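Putative aminotransferase (Actinomadura melliaura, PDB 4ZWV) probably acts as a pyridoxal-phosphate-dependent sugar aminotransferase in the biosynthesis of the aminopentose of the indolocarbazole AT2433. Local coordinates at residues A[76-81]-A[113-118]; A[321-326]-A[332-337]. All blocks are in the same frame, centred on the assembly; numbering follows the deposited sequence.

Contact 1 (A[76-81]-A[113-118]); sequences EVLSTP and DDLERK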
ATOM      1  N   GLU A  76     -18.928   9.195  11.523  0.65 11.89           N
ATOM      2  CA  GLU A  76     -19.580   9.178  10.228  0.65 11.11           C
ATOM      3  C   GLU A  76     -18.765   9.889   9.153  0.65 10.94           C
ATOM      4  O   GLU A  76     -18.349  11.033   9.329  0.65 13.84           O
ATOM      5  CB  GLU A  76     -20.956   9.824  10.369  0.65 13.84           C
ATOM      6  CG  GLU A  76     -21.687  10.122   9.091  0.65 15.12           C
ATOM      7  CD  GLU A  76     -22.996  10.834   9.370  0.65 17.68           C
ATOM      8  OE1 GLU A  76     -24.059  10.181   9.285  0.65 16.06           O
ATOM      9  OE2 GLU A  76     -22.965  12.041   9.704  0.65 18.06           O
ATOM     10  N   VAL A  77     -18.550   9.219   8.027  1.00 10.87           N
ATOM     11  CA  VAL A  77     -17.990   9.896   6.861  1.00 10.48           C
ATOM     12  C   VAL A  77     -19.054   9.864   5.781  1.00 11.63           C
ATOM     13  O   VAL A  77     -19.584   8.803   5.462  1.00 10.92           O
ATOM     14  CB  VAL A  77     -16.707   9.235   6.347  1.00  9.85           C
ATOM     15  CG1 VAL A  77     -16.181   9.993   5.120  1.00 10.23           C
ATOM     16  CG2 VAL A  77     -15.652   9.208   7.452  1.00 12.24           C
ATOM     17  N   LEU A  78     -19.371  11.032   5.232  1.00  9.27           N
ATOM     18  CA  LEU A  78     -20.375  11.148   4.177  1.00  8.89           C
ATOM     19  C   LEU A  78     -19.710  10.946   2.822  1.00  9.27           C
ATOM     20  O   LEU A  78     -18.689  11.552   2.528  1.00 10.79           O
ATOM     21  CB  LEU A  78     -21.058  12.512   4.258  1.00  8.96           C
ATOM     22  CG  LEU A  78     -21.907  12.696   5.509  1.00 12.96           C
ATOM     23  CD1 LEU A  78     -22.188  14.169   5.835  1.00 15.24           C
ATOM     24  CD2 LEU A  78     -23.204  11.974   5.290  1.00 20.31           C
ATOM     25  N   SER A  79     -20.295  10.083   2.002  1.00  8.94           N
ATOM     26  CA  SER A  79     -19.700   9.724   0.724  1.00  9.33           C
ATOM     27  C   SER A  79     -20.809   9.226  -0.190  1.00 11.76           C
ATOM     28  O   SER A  79     -21.833   8.740   0.291  1.00 12.12           O
ATOM     29  CB  SER A  79     -18.631   8.642   0.929  1.00  9.47           C
ATOM     30  OG  SER A  79     -17.926   8.365  -0.263  1.00 10.78           O
ATOM     31  N   THR A  80     -20.620   9.350  -1.500  0.56 10.55           N
ATOM     32  CA  THR A  80     -21.589   8.790  -2.441  0.56 10.45           C
ATOM     33  C   THR A  80     -21.133   7.391  -2.859  0.56 10.59           C
ATOM     34  O   THR A  80     -19.940   7.079  -2.820  0.56 12.48           O
ATOM     35  CB  THR A  80     -21.781   9.684  -3.693  0.56 13.51           C
ATOM     36  OG1 THR A  80     -23.070   9.442  -4.265  0.56 12.30           O
ATOM     37  CG2 THR A  80     -20.731   9.399  -4.746  0.56 10.73           C
ATOM     38  N   PRO A  81     -22.086   6.523  -3.232  1.00  9.17           N
ATOM     39  CA  PRO A  81     -21.693   5.188  -3.683  1.00  9.86           C
ATOM     40  C   PRO A  81     -21.331   5.114  -5.159  1.00 11.65           C
ATOM     41  O   PRO A  81     -20.862   4.063  -5.595  1.00 11.66           O
ATOM     42  CB  PRO A  81     -22.928   4.334  -3.394  1.00 12.77           C
ATOM     43  CG  PRO A  81     -24.070   5.288  -3.437  1.00 13.78           C
ATOM     44  CD  PRO A  81     -23.545   6.651  -3.046  1.00 12.77           C
ATOM     45  N   ASP A 113     -27.505  19.050  -2.001  1.00 14.65           N
ATOM     46  CA  ASP A 113     -28.694  19.271  -1.175  1.00 15.73           C
ATOM     47  C   ASP A 113     -28.827  18.129  -0.174  1.00 15.83           C
ATOM     48  O   ASP A 113     -29.120  18.340   1.007  1.00 15.92           O
ATOM     49  CB  ASP A 113     -29.959  19.350  -2.030  1.00 16.81           C
ATOM     50  CG  ASP A 113     -29.994  20.577  -2.914  1.00 24.93           C
ATOM     51  OD1 ASP A 113     -29.694  21.679  -2.414  1.00 27.98           O
ATOM     52  OD2 ASP A 113     -30.312  20.434  -4.110  1.00 38.37           O
ATOM     53  N   ASP A 114     -28.613  16.913  -0.666  1.00 14.40           N
ATOM     54  CA  ASP A 114     -28.695  15.729   0.182  1.00 13.31           C
ATOM     55  C   ASP A 114     -27.550  15.738   1.190  1.00 14.93           C
ATOM     56  O   ASP A 114     -27.741  15.384   2.348  1.00 15.40           O
ATOM     57  CB  ASP A 114     -28.667  14.455  -0.668  1.00 13.73           C
ATOM     58  CG  ASP A 114     -29.098  13.222   0.108  1.00 15.70           C
ATOM     59  OD1 ASP A 114     -30.148  13.284   0.794  1.00 19.14           O
ATOM     60  OD2 ASP A 114     -28.397  12.191   0.029  1.00 14.59           O
ATOM     61  N   LEU A 115     -26.373  16.168   0.749  1.00 12.08           N
ATOM     62  CA  LEU A 115     -25.242  16.306   1.656  1.00 12.93           C
ATOM     63  C   LEU A 115     -25.592  17.194   2.842  1.00 14.80           C
ATOM     64  O   LEU A 115     -25.399  16.808   3.998  1.00 14.17           O
ATOM     65  CB  LEU A 115     -24.027  16.877   0.932  1.00 13.70           C
ATOM     66  CG  LEU A 115     -22.880  17.213   1.893  1.00 12.57           C
ATOM     67  CD1 LEU A 115     -22.310  15.956   2.541  1.00 14.04           C
ATOM     68  CD2 LEU A 115     -21.800  17.983   1.164  1.00 13.14           C
ATOM     69  N   GLU A 116     -26.131  18.374   2.561  1.00 13.63           N
ATOM     70  CA  GLU A 116     -26.405  19.308   3.644  1.00 14.46           C
ATOM     71  C   GLU A 116     -27.433  18.734   4.627  1.00 16.19           C
ATOM     72  O   GLU A 116     -27.300  18.910   5.845  1.00 17.51           O
ATOM     73  CB  GLU A 116     -26.871  20.660   3.104  1.00 17.16           C
ATOM     74  CG  GLU A 116     -27.093  21.652   4.245  1.00 17.02           C
ATOM     75  CD  GLU A 116     -27.015  23.107   3.829  1.00 25.19           C
ATOM     76  OE1 GLU A 116     -27.147  23.407   2.623  1.00 24.74           O
ATOM     77  OE2 GLU A 116     -26.834  23.955   4.732  1.00 26.66           O
ATOM     78  N   ARG A 117     -28.423  18.006   4.114  1.00 14.13           N
ATOM     79  CA  ARG A 117     -29.422  17.385   4.983  1.00 15.56           C
ATOM     80  C   ARG A 117     -28.830  16.292   5.876  1.00 15.26           C
ATOM     81  O   ARG A 117     -29.381  15.987   6.939  1.00 19.02           O
ATOM     82  CB  ARG A 117     -30.561  16.790   4.155  1.00 17.33           C
ATOM     83  CG  ARG A 117     -31.458  17.822   3.492  1.00 23.25           C
ATOM     84  CD  ARG A 117     -32.699  17.165   2.901  1.00 26.71           C
ATOM     85  NE  ARG A 117     -32.375  16.131   1.927  1.00 24.68           N
ATOM     86  CZ  ARG A 117     -32.394  16.308   0.608  1.00 25.59           C
ATOM     87  NH1 ARG A 117     -32.729  17.487   0.084  1.00 25.51           N
ATOM     88  NH2 ARG A 117     -32.089  15.297  -0.189  1.00 22.40           N
ATOM     89  N   LYS A 118     -27.715  15.699   5.455  1.00 13.38           N
ATOM     90  CA  LYS A 118     -27.193  14.535   6.169  1.00 12.10           C
ATOM     91  C   LYS A 118     -26.024  14.830   7.105  1.00 13.57           C
ATOM     92  O   LYS A 118     -25.599  13.962   7.863  1.00 16.18           O
ATOM     93  CB  LYS A 118     -26.811  13.453   5.163  1.00 13.19           C
ATOM     94  CG  LYS A 118     -28.050  12.761   4.602  1.00 15.34           C
ATOM     95  CD  LYS A 118     -27.717  11.821   3.465  1.00 12.54           C
ATOM     96  CE  LYS A 118     -28.933  10.972   3.121  1.00 15.11           C
ATOM     97  NZ  LYS A 118     -28.742  10.219   1.850  1.00 13.43           N
TER
HETATM   98  O   HOH W   1     -26.390  11.612   8.698  1.00 23.18           O
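L78 meets L115 and K118 where the helix of a beta-alpha-beta crossover passes over an inner strand of the large mixed sheet, a core element of the aminotransferase fold. Helix 112-118 leads from strand 97-100 to strand 123-129 and so spans strand 76-79, which lies between them; the axes of strand 76-79 and of helix residues 113-118 run nearly antiparallel (169°) and approach to 9.9 Å. The side chain of L78 projects from the strand toward the helix. L78 CB is 4.0 Å from L115 CD1. With CG turned anti to the carbonyl carbon (chi1 -67°), the two methyls part company: L78 CD1 touches L115 CD1 at 3.7 Å, while L78 CD2 rests against K118 CB, 3.9 Å away. Branched leucines suit both sides, since each spreads methyls across an apolar interface; L115 also reaches I126 of strand 123-129. K118 gives this layer only the base of its side chain. Beyond it the extended chain leads away, carrying K118 NZ to the syn lone pair of D114 OD2 at 2.7 Å and to the carbonyl of W100, so that the charge is paired outside the leucine contact. The buried carboxylate of E76, in the conformer described, is held by T123, S120 and T99. One water ties it to the helix end, donating to E76 OE1 at 2.8 Å and to K118 O at 2.6 Å.

Contact 2 (A[321-326]-A[332-337]); sequences SRRNDE and HLRTSL
D325 and R334 bring the two segments together, their CA atoms 6.3 Å apart. Residues 324-326 make a short 3-10 turn, closed by E326 N on R323 O, whereas residues 334-337 run largely extended up to L337, the N-cap position of helix 338-344. The carboxylate of D325 sits at the centre. R323 grips it side-on: R323 NE bonds D325 OD1 at 2.8 Å in a nearly straight line (174°) and R323 NH2 bonds D325 OD2 at 2.8 Å, both on syn lone pairs, with D325 OD1 in the plane of the guanidinium. The first torsion of D325 tucks CG between backbone N and carbonyl carbon (chi1 60°), which turns the group back toward R323. R334, in the conformer described, bends its chain across the turn, and R334 NH2 gives D325 OD2 a weak hydrogen bond within a salt bridge at 3.0 Å, its guanidinium almost perpendicular to the carboxylate. With R322, which holds E326 OE1 through NE and NH2, they form a salt-bridge network inside the connection between helices 303-312 and 338-344, though E326 joins R323 only by a long, charge-only approach. An aspartate, short and bidentate, can serve two arginines here; an alanine in its place would probably leave R323 NE and NH2 and R334 NH2 without their shared anion and free the R334 chain to swing. D325 O lies over one face of the R334 guanidinium. R323 is also fixed from outside, by D341 and by a cation-pi contact with Y344. L337 CD1 packs 3.6 Å from D325 OD2, and a water accepting from R323 NH2 at 3.2 Å also accepts from L337 N at 2.9 Å.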
ATOM      1  N   SER A 321     -17.592   1.246 -12.182  0.67 13.61           N
ATOM      2  CA  SER A 321     -17.770   0.366 -11.032  0.67 15.24           C
ATOM      3  C   SER A 321     -19.247   0.088 -10.794  0.67 11.24           C
ATOM      4  O   SER A 321     -20.109   0.816 -11.281  0.67 15.99           O
ATOM      5  CB  SER A 321     -17.167   0.983  -9.762  0.67 18.60           C
ATOM      6  OG  SER A 321     -15.752   0.902  -9.767  0.67 26.03           O
ATOM      7  N   ARG A 322     -19.533  -0.960 -10.032  1.00 13.40           N
ATOM      8  CA  ARG A 322     -20.873  -1.161  -9.483  1.00 12.29           C
ATOM      9  C   ARG A 322     -21.109  -0.105  -8.396  1.00 12.66           C
ATOM     10  O   ARG A 322     -20.186   0.219  -7.644  1.00 14.04           O
ATOM     11  CB  ARG A 322     -21.021  -2.572  -8.909  1.00 14.10           C
ATOM     12  CG  ARG A 322     -22.397  -2.877  -8.368  1.00 13.14           C
ATOM     13  CD  ARG A 322     -22.467  -4.273  -7.750  1.00 14.59           C
ATOM     14  NE  ARG A 322     -23.840  -4.606  -7.381  1.00 15.70           N
ATOM     15  CZ  ARG A 322     -24.251  -5.811  -7.002  1.00 20.80           C
ATOM     16  NH1 ARG A 322     -23.394  -6.819  -6.950  1.00 24.23           N
ATOM     17  NH2 ARG A 322     -25.523  -6.006  -6.675  1.00 21.90           N
ATOM     18  N   ARG A 323     -22.320   0.445  -8.307  1.00 11.52           N
ATOM     19  CA  ARG A 323     -22.613   1.354  -7.194  1.00 11.08           C
ATOM     20  C   ARG A 323     -22.277   0.655  -5.869  1.00 10.56           C
ATOM     21  O   ARG A 323     -22.712  -0.480  -5.631  1.00 11.29           O
ATOM     22  CB  ARG A 323     -24.079   1.826  -7.229  1.00 12.13           C
ATOM     23  CG  ARG A 323     -25.126   0.714  -7.229  1.00 11.25           C
ATOM     24  CD  ARG A 323     -26.550   1.282  -7.380  1.00 15.14           C
ATOM     25  NE  ARG A 323     -27.010   1.955  -6.166  1.00 13.27           N
ATOM     26  CZ  ARG A 323     -28.189   2.559  -6.068  1.00 13.05           C
ATOM     27  NH1 ARG A 323     -29.011   2.575  -7.117  1.00 15.01           N
ATOM     28  NH2 ARG A 323     -28.541   3.150  -4.935  1.00 14.00           N
ATOM     29  N   ASN A 324     -21.479   1.312  -5.021  1.00 10.48           N
ATOM     30  CA  ASN A 324     -20.818   0.602  -3.917  1.00 10.68           C
ATOM     31  C   ASN A 324     -21.798   0.176  -2.826  1.00  9.68           C
ATOM     32  O   ASN A 324     -21.517  -0.753  -2.059  1.00 11.85           O
ATOM     33  CB  ASN A 324     -19.727   1.460  -3.261  1.00 11.15           C
ATOM     34  CG  ASN A 324     -18.570   1.828  -4.196  1.00 11.64           C
ATOM     35  OD1 ASN A 324     -17.658   2.528  -3.768  1.00 11.17           O
ATOM     36  ND2 ASN A 324     -18.610   1.398  -5.458  1.00 11.50           N
ATOM     37  N   ASP A 325     -22.939   0.859  -2.756  1.00 11.65           N
ATOM     38  CA  ASP A 325     -23.921   0.580  -1.712  1.00 10.70           C
ATOM     39  C   ASP A 325     -24.648  -0.743  -1.935  1.00 11.24           C
ATOM     40  O   ASP A 325     -25.342  -1.219  -1.041  1.00 13.76           O
ATOM     41  CB  ASP A 325     -24.940   1.744  -1.591  1.00 10.46           C
ATOM     42  CG  ASP A 325     -25.732   2.000  -2.876  1.00 11.91           C
ATOM     43  OD1 ASP A 325     -25.193   1.824  -3.988  1.00 12.51           O
ATOM     44  OD2 ASP A 325     -26.916   2.408  -2.763  1.00 15.69           O
ATOM     45  N   GLU A 326     -24.460  -1.352  -3.106  1.00 11.66           N
ATOM     46  CA  GLU A 326     -25.073  -2.656  -3.391  1.00 11.77           C
ATOM     47  C   GLU A 326     -24.218  -3.854  -2.938  1.00 11.81           C
ATOM     48  O   GLU A 326     -24.693  -4.994  -2.952  1.00 13.92           O
ATOM     49  CB  GLU A 326     -25.378  -2.787  -4.888  1.00 12.47           C
ATOM     50  CG  GLU A 326     -26.614  -2.008  -5.320  1.00 15.69           C
ATOM     51  CD  GLU A 326     -26.996  -2.243  -6.773  1.00 18.66           C
ATOM     52  OE1 GLU A 326     -26.269  -2.948  -7.495  1.00 18.10           O
ATOM     53  OE2 GLU A 326     -28.045  -1.713  -7.204  1.00 19.58           O
ATOM     54  N   HIS A 332     -25.548  -3.513   5.666  1.00 14.98           N
ATOM     55  CA  HIS A 332     -26.083  -2.885   6.875  1.00 16.56           C
ATOM     56  C   HIS A 332     -26.179  -1.361   6.776  1.00 17.08           C
ATOM     57  O   HIS A 332     -26.740  -0.715   7.662  1.00 18.38           O
ATOM     58  CB  HIS A 332     -25.224  -3.267   8.093  1.00 16.15           C
ATOM     59  CG  HIS A 332     -23.794  -2.837   7.987  1.00 16.30           C
ATOM     60  ND1 HIS A 332     -22.920  -3.380   7.071  1.00 17.54           N
ATOM     61  CD2 HIS A 332     -23.077  -1.935   8.700  1.00 15.77           C
ATOM     62  CE1 HIS A 332     -21.733  -2.818   7.208  1.00 17.73           C
ATOM     63  NE2 HIS A 332     -21.799  -1.938   8.192  1.00 18.12           N
ATOM     64  N   LEU A 333     -25.644  -0.796   5.699  1.00 13.99           N
ATOM     65  CA  LEU A 333     -25.599   0.655   5.524  1.00 14.81           C
ATOM     66  C   LEU A 333     -26.553   1.169   4.442  1.00 14.13           C
ATOM     67  O   LEU A 333     -26.523   2.357   4.094  1.00 15.21           O
ATOM     68  CB  LEU A 333     -24.167   1.099   5.187  1.00 16.32           C
ATOM     69  CG  LEU A 333     -23.086   0.740   6.204  1.00 16.74           C
ATOM     70  CD1 LEU A 333     -21.708   1.169   5.695  1.00 15.65           C
ATOM     71  CD2 LEU A 333     -23.398   1.397   7.541  1.00 17.47           C
ATOM     72  N   ARG A 334     -27.400   0.292   3.920  0.59 14.15           N
ATOM     73  CA  ARG A 334     -28.252   0.675   2.800  0.59 14.33           C
ATOM     74  C   ARG A 334     -29.211   1.787   3.178  0.59 18.21           C
ATOM     75  O   ARG A 334     -29.755   1.814   4.281  0.59 18.18           O
ATOM     76  CB  ARG A 334     -29.036  -0.524   2.271  0.59 18.40           C
ATOM     77  CG  ARG A 334     -28.161  -1.567   1.618  0.59 25.12           C
ATOM     78  CD  ARG A 334     -28.736  -1.996   0.291  0.59 29.30           C
ATOM     79  NE  ARG A 334     -28.532  -0.955  -0.709  0.59 29.10           N
ATOM     80  CZ  ARG A 334     -28.793  -1.100  -2.002  0.59 29.58           C
ATOM     81  NH1 ARG A 334     -29.267  -2.250  -2.459  0.59 33.01           N
ATOM     82  NH2 ARG A 334     -28.568  -0.098  -2.837  0.59 12.45           N
ATOM     83  N   THR A 335     -29.397   2.713   2.248  1.00 15.25           N
ATOM     84  CA  THR A 335     -30.339   3.801   2.430  1.00 14.79           C
ATOM     85  C   THR A 335     -31.014   4.090   1.096  1.00 14.87           C
ATOM     86  O   THR A 335     -30.572   3.611   0.053  1.00 19.18           O
ATOM     87  CB  THR A 335     -29.639   5.062   2.965  1.00 17.20           C
ATOM     88  OG1 THR A 335     -30.609   6.010   3.413  1.00 26.40           O
ATOM     89  CG2 THR A 335     -28.797   5.689   1.893  1.00 17.79           C
ATOM     90  N   SER A 336     -32.089   4.863   1.127  1.00 15.25           N
ATOM     91  CA  SER A 336     -32.799   5.173  -0.109  1.00 18.86           C
ATOM     92  C   SER A 336     -32.118   6.317  -0.848  1.00 14.62           C
ATOM     93  O   SER A 336     -31.973   7.402  -0.306  1.00 17.28           O
ATOM     94  CB  SER A 336     -34.252   5.521   0.179  1.00 18.89           C
ATOM     95  OG  SER A 336     -34.905   5.930  -1.015  1.00 24.11           O
ATOM     96  N   LEU A 337     -31.707   6.061  -2.085  1.00 14.21           N
ATOM     97  CA  LEU A 337     -31.042   7.071  -2.900  1.00 13.19           C
ATOM     98  C   LEU A 337     -31.783   7.211  -4.225  1.00 12.96           C
ATOM     99  O   LEU A 337     -31.346   6.687  -5.245  1.00 14.35           O
ATOM    100  CB  LEU A 337     -29.576   6.696  -3.141  1.00 12.59           C
ATOM    101  CG  LEU A 337     -28.733   6.478  -1.885  1.00 11.45           C
ATOM    102  CD1 LEU A 337     -27.351   5.935  -2.249  1.00 13.33           C
ATOM    103  CD2 LEU A 337     -28.601   7.768  -1.094  1.00 12.28           C
TER
HETATM  104  O   HOH W   2     -31.347   3.589  -3.487  1.00 24.86           O
HETATM  105  O   HOH W   3     -28.227   2.253  -0.498  1.00 19.67           O
HETATM  106  O   HOH W   4     -29.653  -0.589  -5.394  1.00 22.97           O

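In the fold
The centres of contacts 1 and 2 are 13 Å apart, and the two meet at P81, where the chain leaves strand 76-79. P81 O is a probable acceptor for N324 N at 2.9 Å, and the proline ring packs on contact 2 through P81 CB, 3.4 Å from D325 OD1, and P81 CG, 3.5 Å from L337 CD1. The tip of K118 also reaches contact 2, K118 NZ lying 3.8 Å from L337 CD2. N88 bonds to S79 and N324, joining both to helix 85-93. These touches place the loop 321-337 against the turn that follows strand 76-79 of the large sheet. Both contacts lie away from the pyridoxal phosphate site of G57, T58, H164 and S185; K190, predicted to carry the cofactor, is not modelled.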